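Local coordinates for catechol 1,2-dioxygenase (PDB 1DMH), which catalyses the iron(III)-dependent intradiol cleavage of catechol by dioxygen to cis,cis-muconate, the first step of the catechol branch of the beta-ketoadipate pathway, at residues R103-P108 and A254-E259; R122-S127 and V192-P197; V153-A158 and A223-F228; G219-H224 and T238-V243. All coordinates share one frame; numbering follows the deposited sequence.

All four contacts are buried, but interactions 1, 3 and 4 have centres about 6 to 9 Å from that of the chain, whereas interaction 2 lies about 20 Å out, with partly exposed arginines at the end of strand 189-195. Interactions 3 and 4 share Ala223 and His224 and use the two flanks of strand 220-230, whose neighbours are strands 152-157 and 237-243; both touch iron and 4-methylcatechol. Interaction 1 joins two irregular loops beside that site and meets the ligand through backbone and proline atoms. Stacked rings dominate interaction 3; an iron-bound imidazole and an arginine that meets glutamine and ligand only weakly, interaction 4; small apolar groups and one hydroxyl, interaction 1; charged groups, interaction 2.

Interaction 1: residues R103-P108 and A254-E259; sequences RTIEGP and AYATRE. With MCT (4-methylcatechol), chain D.
Ile105 lays CG1 over the methyl group of Ala256, CG1 to CB 3.7 Å, and extends CD1 to CB of Ala254 at 3.9 Å. This joins two loops of the intradiol dioxygenase domain beside the catechol pocket: loop 103-108, which follows helix 80-94, and loop 254-259, which precedes strand 262-268. Where they touch, their chain directions are nearly opposed, 166° apart. Farther along the first loop, Gly107 CA and Pro108 CD each lie 3.7 Å from ring carbons of 4-methylcatechol, C2 and C1 respectively, so the loop held by Ile105 also lines the substrate. At the other end, the carbonyl oxygen of Arg103 sits over one face of the Arg258 guanidinium without a hydrogen bond; both arginines form salt bridges with Asp89 of helix 80-94. The one hydrogen bond between the loops comes from Thr104. Its OG1 stands anti to the backbone N (chi1 -163°) and donates to Ala256 O over a short 2.5 Å, meeting a lone pair in the carbonyl plane at a C=O...OG1 angle of 121°.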
loop_
_atom_site.group_PDB
_atom_site.type_symbol
_atom_site.label_atom_id
_atom_site.label_comp_id
_atom_site.label_asym_id
_atom_site.label_seq_id
_atom_site.Cartn_x
_atom_site.Cartn_y
_atom_site.Cartn_z
ATOM N N ARG A 103 18.974 21.514 -0.988
ATOM C CA ARG A 103 17.997 20.714 -1.717
ATOM C C ARG A 103 16.808 20.511 -0.791
ATOM O O ARG A 103 16.927 20.679 0.421
ATOM C CB ARG A 103 18.549 19.315 -2.036
ATOM C CG ARG A 103 18.992 18.527 -0.797
ATOM C CD ARG A 103 19.117 17.039 -1.083
ATOM N NE ARG A 103 20.003 16.739 -2.204
ATOM C CZ ARG A 103 21.332 16.771 -2.155
ATOM N NH1 ARG A 103 21.954 17.070 -1.022
ATOM N NH2 ARG A 103 22.042 16.481 -3.242
ATOM N N THR A 104 15.650 20.193 -1.351
ATOM C CA THR A 104 14.536 19.799 -0.499
ATOM C C THR A 104 13.627 18.927 -1.352
ATOM O O THR A 104 13.938 18.696 -2.519
ATOM C CB THR A 104 13.796 20.968 0.263
ATOM O OG1 THR A 104 13.027 20.364 1.315
ATOM C CG2 THR A 104 12.856 21.769 -0.624
ATOM N N ILE A 105 12.520 18.436 -0.804
ATOM C CA ILE A 105 11.734 17.474 -1.570
ATOM C C ILE A 105 11.044 17.945 -2.839
ATOM O O ILE A 105 10.636 19.100 -2.979
ATOM C CB ILE A 105 10.706 16.690 -0.660
ATOM C CG1 ILE A 105 9.451 17.537 -0.366
ATOM C CG2 ILE A 105 11.408 16.268 0.646
ATOM C CD1 ILE A 105 8.350 16.755 0.353
ATOM N N GLU A 106 10.954 17.022 -3.780
ATOM C CA GLU A 106 10.323 17.284 -5.049
ATOM C C GLU A 106 8.816 17.317 -4.869
ATOM O O GLU A 106 8.140 18.156 -5.450
ATOM C CB GLU A 106 10.707 16.181 -6.055
ATOM C CG GLU A 106 10.032 16.287 -7.411
ATOM C CD GLU A 106 10.447 15.155 -8.344
ATOM O OE1 GLU A 106 11.572 14.621 -8.199
ATOM O OE2 GLU A 106 9.656 14.810 -9.239
ATOM N N GLY A 107 8.278 16.417 -4.057
ATOM C CA GLY A 107 6.828 16.376 -3.917
ATOM C C GLY A 107 6.318 15.512 -5.065
ATOM O O GLY A 107 7.059 15.248 -6.017
ATOM N N PRO A 108 5.059 15.055 -5.025
ATOM C CA PRO A 108 4.534 14.204 -6.101
ATOM C C PRO A 108 3.795 14.867 -7.279
ATOM O O PRO A 108 3.195 14.167 -8.101
ATOM C CB PRO A 108 3.625 13.266 -5.317
ATOM C CG PRO A 108 2.930 14.294 -4.378
ATOM C CD PRO A 108 4.073 15.193 -3.924
ATOM N N ALA A 254 5.074 17.903 5.473
ATOM C CA ALA A 254 6.037 17.163 4.651
ATOM C C ALA A 254 7.481 17.467 5.044
ATOM O O ALA A 254 8.414 17.015 4.371
ATOM C CB ALA A 254 5.822 17.482 3.172
ATOM N N TYR A 255 7.664 18.251 6.104
ATOM C CA TYR A 255 9.006 18.576 6.625
ATOM C C TYR A 255 10.027 19.031 5.567
ATOM O O TYR A 255 11.210 18.685 5.626
ATOM C CB TYR A 255 9.566 17.348 7.340
ATOM C CG TYR A 255 8.611 16.761 8.335
ATOM C CD1 TYR A 255 8.416 17.375 9.567
ATOM C CD2 TYR A 255 7.890 15.586 8.051
ATOM C CE1 TYR A 255 7.531 16.841 10.509
ATOM C CE2 TYR A 255 6.998 15.040 8.991
ATOM C CZ TYR A 255 6.834 15.685 10.217
ATOM O OH TYR A 255 5.984 15.195 11.170
ATOM N N ALA A 256 9.583 19.841 4.620
ATOM C CA ALA A 256 10.476 20.262 3.560
ATOM C C ALA A 256 11.105 21.630 3.729
ATOM O O ALA A 256 12.045 21.963 3.021
ATOM C CB ALA A 256 9.737 20.210 2.238
ATOM N N THR A 257 10.601 22.440 4.642
ATOM C CA THR A 257 11.172 23.770 4.783
ATOM C C THR A 257 12.578 23.754 5.386
ATOM O O THR A 257 12.891 22.953 6.273
ATOM C CB THR A 257 10.199 24.682 5.563
ATOM O OG1 THR A 257 9.904 24.089 6.819
ATOM C CG2 THR A 257 8.880 24.796 4.816
ATOM N N ARG A 258 13.436 24.626 4.855
ATOM C CA ARG A 258 14.825 24.756 5.284
ATOM C C ARG A 258 15.254 26.189 5.355
ATOM O O ARG A 258 14.765 27.024 4.599
ATOM C CB ARG A 258 15.775 24.127 4.290
ATOM C CG ARG A 258 15.603 22.683 4.085
ATOM C CD ARG A 258 16.918 22.217 3.626
ATOM N NE ARG A 258 16.986 20.777 3.637
ATOM C CZ ARG A 258 18.125 20.105 3.566
ATOM N NH1 ARG A 258 19.276 20.762 3.480
ATOM N NH2 ARG A 258 18.100 18.776 3.580
ATOM N N GLU A 259 16.215 26.459 6.232
ATOM C CA GLU A 259 16.752 27.806 6.363
ATOM C C GLU A 259 17.425 28.135 5.049
ATOM O O GLU A 259 18.153 27.310 4.494
ATOM C CB GLU A 259 17.785 27.884 7.483
ATOM C CG GLU A 259 17.187 27.758 8.858
ATOM C CD GLU A 259 18.253 27.856 9.933
ATOM O OE1 GLU A 259 18.982 28.892 9.934
ATOM O OE2 GLU A 259 18.363 26.906 10.766
HETATM C C1 MCT D . 3.333 17.420 -1.084
HETATM C C2 MCT D . 4.358 18.139 -1.722
HETATM C C3 MCT D . 4.009 19.298 -2.447
HETATM O O3 MCT D . 4.999 20.012 -3.073
HETATM C C4 MCT D . 2.699 19.734 -2.542
HETATM O O4 MCT D . 2.417 20.872 -3.256
HETATM C C5 MCT D . 1.683 19.050 -1.928
HETATM C C6 MCT D . 2.024 17.826 -1.158
HETATM C C MCT D . 3.688 16.149 -0.290
#

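Interaction 2: residues R122-S127 and V192-P197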
loop_
_atom_site.group_PDB
_atom_site.type_symbol
_atom_site.label_atom_id
_atom_site.label_comp_id
_atom_site.label_asym_id
_atom_site.label_seq_id
_atom_site.Cartn_x
_atom_site.Cartn_y
_atom_site.Cartn_z
ATOM N N ARG A 122 5.017 34.253 -18.590
ATOM C CA ARG A 122 3.962 34.476 -17.627
ATOM C C ARG A 122 3.494 33.025 -17.405
ATOM O O ARG A 122 3.297 32.286 -18.363
ATOM C CB ARG A 122 2.831 35.334 -18.190
ATOM C CG ARG A 122 1.637 35.287 -17.252
ATOM C CD ARG A 122 0.567 36.296 -17.568
ATOM N NE ARG A 122 -0.536 36.076 -16.651
ATOM C CZ ARG A 122 -1.604 36.857 -16.550
ATOM N NH1 ARG A 122 -1.725 37.937 -17.320
ATOM N NH2 ARG A 122 -2.561 36.541 -15.692
ATOM N N MET A 123 3.333 32.610 -16.155
ATOM C CA MET A 123 2.963 31.224 -15.864
ATOM C C MET A 123 1.496 30.891 -15.708
ATOM O O MET A 123 1.098 29.737 -15.872
ATOM C CB MET A 123 3.644 30.771 -14.576
ATOM C CG MET A 123 5.120 30.995 -14.551
ATOM S SD MET A 123 5.814 30.335 -13.017
ATOM C CE MET A 123 5.328 28.598 -13.107
ATOM N N ASP A 124 0.695 31.881 -15.350
ATOM C CA ASP A 124 -0.711 31.626 -15.107
ATOM C C ASP A 124 -1.588 32.143 -16.235
ATOM O O ASP A 124 -1.175 33.013 -17.007
ATOM C CB ASP A 124 -1.130 32.297 -13.810
ATOM C CG ASP A 124 -1.217 33.806 -13.952
ATOM O OD1 ASP A 124 -0.180 34.448 -14.235
ATOM O OD2 ASP A 124 -2.330 34.344 -13.799
ATOM N N ASP A 125 -2.804 31.602 -16.305
ATOM C CA ASP A 125 -3.772 31.981 -17.332
ATOM C C ASP A 125 -4.795 32.970 -16.800
ATOM O O ASP A 125 -5.843 33.147 -17.416
ATOM C CB ASP A 125 -4.518 30.747 -17.855
ATOM C CG ASP A 125 -5.359 30.067 -16.784
ATOM O OD1 ASP A 125 -5.478 30.608 -15.663
ATOM O OD2 ASP A 125 -5.917 28.985 -17.068
ATOM N N GLY A 126 -4.508 33.595 -15.660
ATOM C CA GLY A 126 -5.435 34.552 -15.079
ATOM C C GLY A 126 -6.813 33.993 -14.742
ATOM O O GLY A 126 -7.767 34.748 -14.561
ATOM N N SER A 127 -6.923 32.675 -14.644
ATOM C CA SER A 127 -8.193 32.044 -14.322
ATOM C C SER A 127 -8.513 32.066 -12.828
ATOM O O SER A 127 -9.618 31.698 -12.431
ATOM C CB SER A 127 -8.194 30.593 -14.793
ATOM O OG SER A 127 -7.171 29.858 -14.144
ATOM N N VAL A 192 9.659 35.468 -14.043
ATOM C CA VAL A 192 8.338 35.011 -14.412
ATOM C C VAL A 192 7.293 35.867 -13.783
ATOM O O VAL A 192 7.527 36.488 -12.748
ATOM C CB VAL A 192 8.048 33.557 -13.973
ATOM C CG1 VAL A 192 8.962 32.649 -14.661
ATOM C CG2 VAL A 192 8.196 33.409 -12.470
ATOM N N ARG A 193 6.150 35.927 -14.446
ATOM C CA ARG A 193 5.008 36.627 -13.901
ATOM C C ARG A 193 3.996 35.493 -13.608
ATOM O O ARG A 193 3.688 34.679 -14.488
ATOM C CB ARG A 193 4.423 37.625 -14.906
ATOM C CG ARG A 193 3.055 38.101 -14.458
ATOM C CD ARG A 193 2.441 39.171 -15.342
ATOM N NE ARG A 193 1.060 39.351 -14.913
ATOM C CZ ARG A 193 0.260 40.324 -15.325
ATOM N NH1 ARG A 193 0.703 41.214 -16.185
ATOM N NH2 ARG A 193 -0.980 40.404 -14.860
ATOM N N THR A 194 3.511 35.415 -12.370
ATOM C CA THR A 194 2.548 34.383 -12.020
ATOM C C THR A 194 1.678 34.942 -10.878
ATOM O O THR A 194 1.462 36.159 -10.821
ATOM C CB THR A 194 3.278 33.090 -11.606
ATOM O OG1 THR A 194 2.319 32.051 -11.416
ATOM C CG2 THR A 194 4.085 33.293 -10.338
ATOM N N ILE A 195 1.138 34.085 -10.010
ATOM C CA ILE A 195 0.364 34.580 -8.869
ATOM C C ILE A 195 0.912 33.932 -7.592
ATOM O O ILE A 195 1.575 32.891 -7.657
ATOM C CB ILE A 195 -1.163 34.247 -8.970
ATOM C CG1 ILE A 195 -1.362 32.737 -9.062
ATOM C CG2 ILE A 195 -1.796 34.956 -10.165
ATOM C CD1 ILE A 195 -2.810 32.315 -8.986
ATOM N N LEU A 196 0.653 34.553 -6.446
ATOM C CA LEU A 196 1.096 33.996 -5.166
ATOM C C LEU A 196 0.290 32.755 -4.859
ATOM O O LEU A 196 -0.934 32.786 -4.871
ATOM C CB LEU A 196 0.875 34.964 -4.011
ATOM C CG LEU A 196 2.023 35.832 -3.534
ATOM C CD1 LEU A 196 1.523 36.615 -2.330
ATOM C CD2 LEU A 196 3.220 34.985 -3.134
ATOM N N PRO A 197 0.967 31.635 -4.606
ATOM C CA PRO A 197 0.232 30.414 -4.297
ATOM C C PRO A 197 -0.256 30.448 -2.858
ATOM O O PRO A 197 0.217 31.260 -2.047
ATOM C CB PRO A 197 1.281 29.338 -4.515
ATOM C CG PRO A 197 2.492 30.004 -3.979
ATOM C CD PRO A 197 2.410 31.357 -4.670
HETATM O O HOH W 1 0.147 37.052 -13.107
#
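Arg122 and Arg193 run side by side with extended chains, their guanidinium groups stacked with planes 9° apart and centres 4.1 Å apart. The like-charged tips come close, Arg122 NH1 to Arg193 NH2 at 3.6 Å. Both residues have CG anti to the backbone N, which sends the two chains the same way from a parallel beta bridge between strands 120-122 and 189-195. Beneath them, Met123 N donates to Arg193 O at 2.7 Å, and Met123 SD packs on Val192 CG2. Asp124 forms the next layer: it is gripped side-on by Arg122, NE to OD1 and NH2 to OD2 both at 2.9 Å, while Gly126 N reaches the same OD2 in an Asx turn. A water ties Asp124 OD1 to Arg193 NE and Thr194 O. Farther out, Arg193 NH2 has a salt bridge with Glu280, and Thr194 OG1 is hydrogen-bonded to His157. Two carboxylates thus accompany the paired guanidinium groups, and their negative charge probably offsets the repulsion that stacking like charges would bring.

Interaction 3: residues V153-A158 and A223-F228. With FE (Fe (III) ion), chain C; MCT (4-methylcatechol), chain D.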
loop_
_atom_site.group_PDB
_atom_site.type_symbol
_atom_site.label_atom_id
_atom_site.label_comp_id
_atom_site.label_asym_id
_atom_site.label_seq_id
_atom_site.Cartn_x
_atom_site.Cartn_y
_atom_site.Cartn_z
ATOM N N VAL A 153 15.490 26.390 -15.828
ATOM C CA VAL A 153 14.812 26.560 -14.555
ATOM C C VAL A 153 13.367 26.101 -14.724
ATOM O O VAL A 153 12.631 26.675 -15.532
ATOM C CB VAL A 153 14.811 28.050 -14.120
ATOM C CG1 VAL A 153 14.141 28.201 -12.753
ATOM C CG2 VAL A 153 16.248 28.598 -14.074
ATOM N N GLU A 154 12.968 25.062 -13.994
ATOM C CA GLU A 154 11.594 24.586 -14.063
ATOM C C GLU A 154 10.858 24.958 -12.780
ATOM O O GLU A 154 11.306 24.631 -11.693
ATOM C CB GLU A 154 11.559 23.081 -14.253
ATOM C CG GLU A 154 12.269 22.661 -15.507
ATOM C CD GLU A 154 12.173 21.173 -15.742
ATOM O OE1 GLU A 154 11.051 20.667 -15.949
ATOM O OE2 GLU A 154 13.226 20.515 -15.712
ATOM N N ILE A 155 9.723 25.636 -12.935
ATOM C CA ILE A 155 8.928 26.108 -11.816
ATOM C C ILE A 155 7.490 25.625 -11.891
ATOM O O ILE A 155 6.883 25.612 -12.964
ATOM C CB ILE A 155 8.915 27.649 -11.796
ATOM C CG1 ILE A 155 10.359 28.162 -11.876
ATOM C CG2 ILE A 155 8.219 28.164 -10.536
ATOM C CD1 ILE A 155 10.475 29.644 -11.736
ATOM N N TRP A 156 6.936 25.206 -10.762
ATOM C CA TRP A 156 5.540 24.797 -10.757
ATOM C C TRP A 156 5.017 25.118 -9.379
ATOM O O TRP A 156 5.770 25.062 -8.410
ATOM C CB TRP A 156 5.375 23.302 -11.151
ATOM C CG TRP A 156 5.881 22.196 -10.221
ATOM C CD1 TRP A 156 5.126 21.412 -9.386
ATOM C CD2 TRP A 156 7.232 21.732 -10.088
ATOM N NE1 TRP A 156 5.924 20.490 -8.745
ATOM C CE2 TRP A 156 7.221 20.664 -9.158
ATOM C CE3 TRP A 156 8.456 22.116 -10.667
ATOM C CZ2 TRP A 156 8.381 19.976 -8.789
ATOM C CZ3 TRP A 156 9.616 21.436 -10.300
ATOM C CH2 TRP A 156 9.565 20.374 -9.367
ATOM N N HIS A 157 3.751 25.507 -9.290
ATOM C CA HIS A 157 3.160 25.860 -7.998
ATOM C C HIS A 157 1.638 25.828 -8.049
ATOM O O HIS A 157 1.052 25.659 -9.115
ATOM C CB HIS A 157 3.664 27.240 -7.556
ATOM C CG HIS A 157 3.177 28.379 -8.412
ATOM N ND1 HIS A 157 1.940 28.972 -8.242
ATOM C CD2 HIS A 157 3.773 29.044 -9.435
ATOM C CE1 HIS A 157 1.798 29.952 -9.122
ATOM N NE2 HIS A 157 2.897 30.017 -9.857
ATOM N N ALA A 158 1.008 25.986 -6.890
ATOM C CA ALA A 158 -0.449 25.941 -6.771
ATOM C C ALA A 158 -1.122 27.309 -6.940
ATOM O O ALA A 158 -0.444 28.339 -6.955
ATOM C CB ALA A 158 -0.827 25.339 -5.404
ATOM N N ALA A 223 2.595 27.973 1.846
ATOM C CA ALA A 223 2.620 28.364 0.428
ATOM C C ALA A 223 4.078 28.243 -0.027
ATOM O O ALA A 223 4.978 28.745 0.635
ATOM C CB ALA A 223 2.135 29.794 0.273
ATOM N N HIS A 224 4.298 27.584 -1.166
ATOM C CA HIS A 224 5.649 27.352 -1.678
ATOM C C HIS A 224 5.665 27.235 -3.210
ATOM O O HIS A 224 4.628 27.023 -3.854
ATOM C CB HIS A 224 6.207 26.050 -1.105
ATOM C CG HIS A 224 5.375 24.863 -1.458
ATOM N ND1 HIS A 224 4.175 24.586 -0.832
ATOM C CD2 HIS A 224 5.498 23.957 -2.454
ATOM C CE1 HIS A 224 3.598 23.558 -1.426
ATOM N NE2 HIS A 224 4.380 23.157 -2.414
ATOM N N ILE A 225 6.864 27.376 -3.768
ATOM C CA ILE A 225 7.082 27.303 -5.215
ATOM C C ILE A 225 8.206 26.295 -5.466
ATOM O O ILE A 225 9.264 26.384 -4.851
ATOM C CB ILE A 225 7.482 28.687 -5.761
ATOM C CG1 ILE A 225 6.336 29.678 -5.500
ATOM C CG2 ILE A 225 7.820 28.591 -7.258
ATOM C CD1 ILE A 225 6.696 31.134 -5.760
ATOM N N HIS A 226 7.965 25.337 -6.356
ATOM C CA HIS A 226 8.946 24.292 -6.678
ATOM C C HIS A 226 9.919 24.716 -7.780
ATOM O O HIS A 226 9.551 25.458 -8.681
ATOM C CB HIS A 226 8.223 23.041 -7.185
ATOM C CG HIS A 226 7.383 22.364 -6.153
ATOM N ND1 HIS A 226 7.889 21.403 -5.295
ATOM C CD2 HIS A 226 6.076 22.513 -5.831
ATOM C CE1 HIS A 226 6.923 20.990 -4.491
ATOM N NE2 HIS A 226 5.817 21.645 -4.796
ATOM N N TYR A 227 11.146 24.204 -7.702
ATOM C CA TYR A 227 12.172 24.448 -8.702
ATOM C C TYR A 227 12.949 23.176 -9.066
ATOM O O TYR A 227 13.237 22.338 -8.201
ATOM C CB TYR A 227 13.264 25.397 -8.194
ATOM C CG TYR A 227 12.946 26.861 -8.092
ATOM C CD1 TYR A 227 12.226 27.370 -7.009
ATOM C CD2 TYR A 227 13.414 27.747 -9.062
ATOM C CE1 TYR A 227 11.982 28.744 -6.889
ATOM C CE2 TYR A 227 13.183 29.116 -8.966
ATOM C CZ TYR A 227 12.472 29.612 -7.880
ATOM O OH TYR A 227 12.272 30.967 -7.777
ATOM N N PHE A 228 13.287 23.073 -10.352
ATOM C CA PHE A 228 14.202 22.069 -10.897
ATOM C C PHE A 228 15.143 23.041 -11.635
ATOM O O PHE A 228 14.681 23.950 -12.329
ATOM C CB PHE A 228 13.584 21.174 -11.965
ATOM C CG PHE A 228 13.081 19.860 -11.463
ATOM C CD1 PHE A 228 13.586 19.277 -10.304
ATOM C CD2 PHE A 228 12.112 19.191 -12.172
ATOM C CE1 PHE A 228 13.105 18.028 -9.864
ATOM C CE2 PHE A 228 11.625 17.948 -11.746
ATOM C CZ PHE A 228 12.123 17.366 -10.589
HETATM FE FE FE C . 4.001 21.669 -3.756
HETATM C C1 MCT D . 3.333 17.420 -1.084
HETATM C C2 MCT D . 4.358 18.139 -1.722
HETATM C C3 MCT D . 4.009 19.298 -2.447
HETATM O O3 MCT D . 4.999 20.012 -3.073
HETATM C C4 MCT D . 2.699 19.734 -2.542
HETATM O O4 MCT D . 2.417 20.872 -3.256
HETATM C C5 MCT D . 1.683 19.050 -1.928
HETATM C C6 MCT D . 2.024 17.826 -1.158
HETATM C C MCT D . 3.688 16.149 -0.290
HETATM O O HOH W 2 2.517 25.386 -4.527
HETATM O O HOH W 3 3.690 19.115 -3.908
#
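With chi1 at 68°, Trp156 places CG in the crowded position between its backbone N and carbonyl carbon, whereas His226 turns its own CG anti to the carbonyl carbon (chi1 -67°); the two rings thereby meet on one face of the sheet. The five-membered ring of Trp156 and the imidazole form an offset stack, centroids 4.3 Å apart and planes at 8°. On the same face the edge of Trp156 points toward the face of Phe228, and Tyr110 adds edge-to-face contacts to both. Beneath the rings, strands 152-157 and 220-230 pair antiparallel: Glu154 N donates to Phe228 O at 2.6 Å and His226 N to Trp156 O at 3.0 Å, while the return bond Trp156 N to His226 O is weak. On the other face, Ile155 CG2 presses tightly on Ile225 CG2, only 3.3 Å away. Iron is bound by His226 NE2 at 2.1 Å and His224 NE2 at 2.0 Å, by Tyr164, and by both catechol oxygens, O3 and O4. The flat indole thus covers one face of a metal ligand and probably limits its ring rotation, which would help keep NE2 directed at an iron that the substrate chelates.

Interaction 4: residues G219-H224 and T238-V243. With FE (Fe (III) ion), chain C; MCT (4-methylcatechol), chain D.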
loop_
_atom_site.group_PDB
_atom_site.type_symbol
_atom_site.label_atom_id
_atom_site.label_comp_id
_atom_site.label_asym_id
_atom_site.label_seq_id
_atom_site.Cartn_x
_atom_site.Cartn_y
_atom_site.Cartn_z
ATOM N N GLY A 219 -2.427 18.044 8.053
ATOM C CA GLY A 219 -1.909 17.711 6.742
ATOM C C GLY A 219 -1.672 18.919 5.868
ATOM O O GLY A 219 -1.923 18.865 4.674
ATOM N N ASN A 220 -1.157 19.999 6.453
ATOM C CA ASN A 220 -0.913 21.241 5.722
ATOM C C ASN A 220 0.516 21.571 5.338
ATOM O O ASN A 220 1.463 21.242 6.052
ATOM C CB ASN A 220 -1.437 22.410 6.534
ATOM C CG ASN A 220 -2.891 22.255 6.874
ATOM O OD1 ASN A 220 -3.745 22.151 5.988
ATOM N ND2 ASN A 220 -3.189 22.218 8.166
ATOM N N ARG A 221 0.650 22.261 4.207
ATOM C CA ARG A 221 1.945 22.723 3.723
ATOM C C ARG A 221 1.848 24.235 3.559
ATOM O O ARG A 221 0.795 24.757 3.182
ATOM C CB ARG A 221 2.297 22.139 2.335
ATOM C CG ARG A 221 2.376 20.606 2.235
ATOM C CD ARG A 221 3.419 20.224 1.208
ATOM N NE ARG A 221 4.703 20.733 1.677
ATOM C CZ ARG A 221 5.799 20.874 0.946
ATOM N NH1 ARG A 221 5.803 20.539 -0.341
ATOM N NH2 ARG A 221 6.886 21.416 1.502
ATOM N N PRO A 222 2.919 24.960 3.904
ATOM C CA PRO A 222 2.918 26.419 3.747
ATOM C C PRO A 222 2.926 26.740 2.229
ATOM O O PRO A 222 3.216 25.858 1.411
ATOM C CB PRO A 222 4.227 26.819 4.428
ATOM C CG PRO A 222 5.130 25.584 4.168
ATOM C CD PRO A 222 4.162 24.505 4.565
ATOM N N ALA A 223 2.595 27.973 1.846
ATOM C CA ALA A 223 2.620 28.364 0.428
ATOM C C ALA A 223 4.078 28.243 -0.027
ATOM O O ALA A 223 4.978 28.745 0.635
ATOM C CB ALA A 223 2.135 29.794 0.273
ATOM N N HIS A 224 4.298 27.584 -1.166
ATOM C CA HIS A 224 5.649 27.352 -1.678
ATOM C C HIS A 224 5.665 27.235 -3.210
ATOM O O HIS A 224 4.628 27.023 -3.854
ATOM C CB HIS A 224 6.207 26.050 -1.105
ATOM C CG HIS A 224 5.375 24.863 -1.458
ATOM N ND1 HIS A 224 4.175 24.586 -0.832
ATOM C CD2 HIS A 224 5.498 23.957 -2.454
ATOM C CE1 HIS A 224 3.598 23.558 -1.426
ATOM N NE2 HIS A 224 4.380 23.157 -2.414
ATOM N N THR A 238 17.065 20.157 -7.006
ATOM C CA THR A 238 15.642 20.065 -6.710
ATOM C C THR A 238 15.471 20.856 -5.421
ATOM O O THR A 238 16.145 20.572 -4.431
ATOM C CB THR A 238 15.172 18.611 -6.450
ATOM O OG1 THR A 238 15.327 17.851 -7.652
ATOM C CG2 THR A 238 13.685 18.572 -5.990
ATOM N N THR A 239 14.595 21.858 -5.412
ATOM C CA THR A 239 14.421 22.619 -4.197
ATOM C C THR A 239 13.087 23.364 -4.257
ATOM O O THR A 239 12.272 23.128 -5.147
ATOM C CB THR A 239 15.630 23.620 -3.988
ATOM O OG1 THR A 239 15.573 24.163 -2.666
ATOM C CG2 THR A 239 15.576 24.777 -4.979
ATOM N N GLN A 240 12.834 24.232 -3.290
ATOM C CA GLN A 240 11.593 24.996 -3.336
ATOM C C GLN A 240 11.790 26.205 -2.446
ATOM O O GLN A 240 12.757 26.255 -1.676
ATOM C CB GLN A 240 10.426 24.180 -2.797
ATOM C CG GLN A 240 10.335 24.269 -1.303
ATOM C CD GLN A 240 9.169 23.506 -0.685
ATOM O OE1 GLN A 240 8.830 23.750 0.492
ATOM N NE2 GLN A 240 8.570 22.579 -1.436
ATOM N N ILE A 241 10.918 27.197 -2.581
ATOM C CA ILE A 241 10.996 28.345 -1.683
ATOM C C ILE A 241 9.664 28.473 -0.976
ATOM O O ILE A 241 8.626 28.116 -1.523
ATOM C CB ILE A 241 11.367 29.674 -2.392
ATOM C CG1 ILE A 241 10.442 29.958 -3.574
ATOM C CG2 ILE A 241 12.829 29.617 -2.784
ATOM C CD1 ILE A 241 10.766 31.257 -4.329
ATOM N N ASN A 242 9.739 28.935 0.264
ATOM C CA ASN A 242 8.593 29.132 1.138
ATOM C C ASN A 242 8.281 30.606 1.220
ATOM O O ASN A 242 9.190 31.426 1.371
ATOM C CB ASN A 242 8.931 28.651 2.546
ATOM C CG ASN A 242 8.921 27.190 2.650
ATOM O OD1 ASN A 242 7.853 26.593 2.690
ATOM N ND2 ASN A 242 10.105 26.568 2.655
ATOM N N VAL A 243 7.004 30.946 1.134
ATOM C CA VAL A 243 6.624 32.351 1.235
ATOM C C VAL A 243 6.707 32.725 2.726
ATOM O O VAL A 243 6.037 32.120 3.580
ATOM C CB VAL A 243 5.192 32.578 0.671
ATOM C CG1 VAL A 243 4.775 34.023 0.866
ATOM C CG2 VAL A 243 5.160 32.198 -0.817
HETATM FE FE FE C . 4.001 21.669 -3.756
HETATM C C1 MCT D . 3.333 17.420 -1.084
HETATM C C2 MCT D . 4.358 18.139 -1.722
HETATM C C3 MCT D . 4.009 19.298 -2.447
HETATM O O3 MCT D . 4.999 20.012 -3.073
HETATM C C4 MCT D . 2.699 19.734 -2.542
HETATM O O4 MCT D . 2.417 20.872 -3.256
HETATM C C5 MCT D . 1.683 19.050 -1.928
HETATM C C6 MCT D . 2.024 17.826 -1.158
HETATM C C MCT D . 3.688 16.149 -0.290
HETATM O O HOH W 3 3.690 19.115 -3.908
#
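The beta hairpin of strands 220-230 and 237-243 carries one side of the iron site, pairing His224 with Asn242 as an antiparallel non-hydrogen-bonded pair. Next to it, Val243 N donates to Ala223 O at 3.0 Å with an almost straight N-H...O angle of 176°. The side-chain contacts lie nearer the metal. Arg221, bent at chi2 and chi3, meets Gln240 tip to tip, though the bond from NH2 to OE1 is weak and bent (3.2 Å); the stronger partner of its guanidinium is Asp252, through a salt bridge. Arg221 NH1 lies over one face of the His224 ring and gives another weak bond to O3 of 4-methylcatechol at 2.9 Å. The amide plane of Gln240 is turned 20° from that of the imidazole, with NE2 3.5 Å from His224 CD2. These neighbours, together with the iron bond, probably restrict the ring's orientation. A further hold comes from its own segment: His224 ND1 donates to Pro222 O at 2.8 Å, and that oxygen lies only 3° out of the imidazole plane.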